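Local structure of pilin (Streptococcus pyogenes serotype M1, 3GLD) at residues K201-G206 with D226-K231. The protein forms the backbone of the pilus as subunits stacked and covalently joined by isopeptide bonds, supporting adhesion to host cells, aggregation and biofilm formation. The protein carries 2 engineered substitutions. Residues are numbered along the deposited sequence; the frame is centred on the assembly and turned at random.
Sequences KTTKGG and DGESIK
T202 and S229 form the last antiparallel hydrogen-bonded pair before strand 196-202 runs out, and both of its backbone bonds are made. T202 N donates to S229 O at 2.7 Å, the N-H approaching almost end-on to the C=O and nearly straight at 168°. The return bond, S229 N to T202 O, is longer at 3.1 Å and reaches the oxygen in the carbonyl plane. S229 O also receives a CA-H...O contact from K201 CA at 3.3 Å. One step along lies the non-hydrogen-bonded pair K201–I230, whose backbones bond outward instead: K201 to V210, I230 to V164. Strand 229-236 thus sits between 196-202 and 151-169 in the all-beta second domain of the pilin, which carries its own Lys-Asn isopeptide cross-link between K166 and N290. On the face bearing K201 and I230, the extended lysine, CG anti to its backbone N (chi1 177°), rests CB and CG against I230 CG2 as the two side chains cross obliquely. Its NZ goes to T223 O as a hydrogen bond, staying 4.1 Å from E228 OE1, too far for a salt bridge, though the opposite charges may still attract. E228 OE1 instead accepts from K225 N, while its OE2 lies 3.4 Å from T203 CG2. T203 and E228 extend next to each other in the same direction, and E228 CB touches T202 O. Beyond the paired strands K204, kinked about CG-CD (chi3 78°), lays its CD alongside D226 O and ends in a long salt bridge, NZ to D226 OD2 at 3.8 Å. A water closes the gap, accepting from K204 NZ and donating to D226 OD2 at 2.6 Å. The other carboxylate oxygen, D226 OD1, takes a hydrogen bond from V168 N.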
loop_
_atom_site.group_PDB
_atom_site.type_symbol
_atom_site.label_atom_id
_atom_site.label_comp_id
_atom_site.label_asym_id
_atom_site.label_seq_id
_atom_site.Cartn_x
_atom_site.Cartn_y
_atom_site.Cartn_z
ATOM N N LYS A 201 8.229 -5.534 22.347
ATOM C CA LYS A 201 7.781 -6.069 23.626
ATOM C C LYS A 201 8.014 -5.040 24.715
ATOM O O LYS A 201 9.129 -4.522 24.853
ATOM C CB LYS A 201 8.500 -7.393 23.979
ATOM C CG LYS A 201 8.090 -7.944 25.356
ATOM C CD LYS A 201 8.603 -9.370 25.605
ATOM C CE LYS A 201 8.493 -9.692 27.089
ATOM N NZ LYS A 201 8.784 -11.110 27.421
ATOM N N THR A 202 6.958 -4.750 25.483
ATOM C CA THR A 202 7.011 -3.784 26.585
ATOM C C THR A 202 6.873 -4.499 27.932
ATOM O O THR A 202 5.991 -5.335 28.106
ATOM C CB THR A 202 5.908 -2.712 26.421
ATOM O OG1 THR A 202 6.075 -2.082 25.146
ATOM C CG2 THR A 202 5.968 -1.647 27.521
ATOM N N THR A 203 7.782 -4.178 28.850
ATOM C CA THR A 203 7.788 -4.719 30.201
ATOM C C THR A 203 7.612 -3.565 31.166
ATOM O O THR A 203 7.890 -2.408 30.841
ATOM C CB THR A 203 9.112 -5.463 30.524
ATOM O OG1 THR A 203 10.221 -4.557 30.404
ATOM C CG2 THR A 203 9.321 -6.637 29.576
ATOM N N LYS A 204 7.110 -3.869 32.351
ATOM C CA LYS A 204 6.995 -2.864 33.390
ATOM C C LYS A 204 8.415 -2.408 33.752
ATOM O O LYS A 204 9.360 -3.200 33.719
ATOM C CB LYS A 204 6.253 -3.464 34.586
ATOM C CG LYS A 204 5.072 -4.350 34.156
ATOM C CD LYS A 204 4.243 -4.901 35.308
ATOM C CE LYS A 204 3.301 -3.846 35.883
ATOM N NZ LYS A 204 1.974 -4.420 36.269
ATOM N N GLY A 205 8.576 -1.122 34.039
ATOM C CA GLY A 205 9.857 -0.624 34.536
ATOM C C GLY A 205 10.628 0.266 33.585
ATOM O O GLY A 205 10.055 0.893 32.688
ATOM N N GLY A 206 11.942 0.298 33.787
ATOM C CA GLY A 206 12.820 1.269 33.138
ATOM C C GLY A 206 13.227 0.968 31.706
ATOM O O GLY A 206 13.554 1.884 30.941
ATOM N N ASP A 226 2.107 -10.593 33.758
ATOM C CA ASP A 226 1.062 -9.606 34.010
ATOM C C ASP A 226 1.525 -8.193 33.651
ATOM O O ASP A 226 2.631 -7.788 34.031
ATOM C CB ASP A 226 0.681 -9.624 35.501
ATOM C CG ASP A 226 -0.343 -8.565 35.847
ATOM O OD1 ASP A 226 -1.494 -8.692 35.390
ATOM O OD2 ASP A 226 0.002 -7.604 36.576
ATOM N N GLY A 227 0.664 -7.425 32.972
ATOM C CA GLY A 227 0.991 -6.045 32.661
ATOM C C GLY A 227 2.018 -5.849 31.536
ATOM O O GLY A 227 2.434 -4.728 31.260
ATOM N N GLU A 228 2.418 -6.916 30.869
ATOM C CA GLU A 228 3.353 -6.767 29.742
ATOM C C GLU A 228 2.606 -6.925 28.423
ATOM O O GLU A 228 1.478 -7.443 28.400
ATOM C CB GLU A 228 4.494 -7.799 29.856
ATOM C CG GLU A 228 5.347 -7.586 31.099
ATOM C CD GLU A 228 6.549 -8.531 31.203
ATOM O OE1 GLU A 228 6.573 -9.604 30.554
ATOM O OE2 GLU A 228 7.482 -8.168 31.936
ATOM N N SER A 229 3.226 -6.490 27.318
ATOM C CA SER A 229 2.596 -6.696 26.036
ATOM C C SER A 229 3.632 -6.796 24.909
ATOM O O SER A 229 4.773 -6.334 25.048
ATOM C CB SER A 229 1.607 -5.544 25.745
ATOM O OG SER A 229 2.307 -4.293 25.617
ATOM N N ILE A 230 3.215 -7.413 23.805
ATOM C CA ILE A 230 3.901 -7.240 22.532
ATOM C C ILE A 230 2.968 -6.472 21.581
ATOM O O ILE A 230 1.747 -6.449 21.791
ATOM C CB ILE A 230 4.345 -8.564 21.872
ATOM C CG1 ILE A 230 3.152 -9.456 21.500
ATOM C CG2 ILE A 230 5.378 -9.300 22.755
ATOM C CD1 ILE A 230 3.467 -10.408 20.357
ATOM N N LYS A 231 3.559 -5.866 20.550
ATOM C CA LYS A 231 2.824 -5.131 19.542
ATOM C C LYS A 231 3.544 -5.348 18.199
ATOM O O LYS A 231 4.721 -4.992 18.049
ATOM C CB LYS A 231 2.779 -3.639 19.880
ATOM C CG LYS A 231 1.784 -2.838 18.988
ATOM C CD LYS A 231 2.051 -1.349 18.993
ATOM C CE LYS A 231 1.843 -0.732 20.347
ATOM N NZ LYS A 231 1.740 0.763 20.256
HETATM O O HOH W 1 2.277 -6.838 37.695
#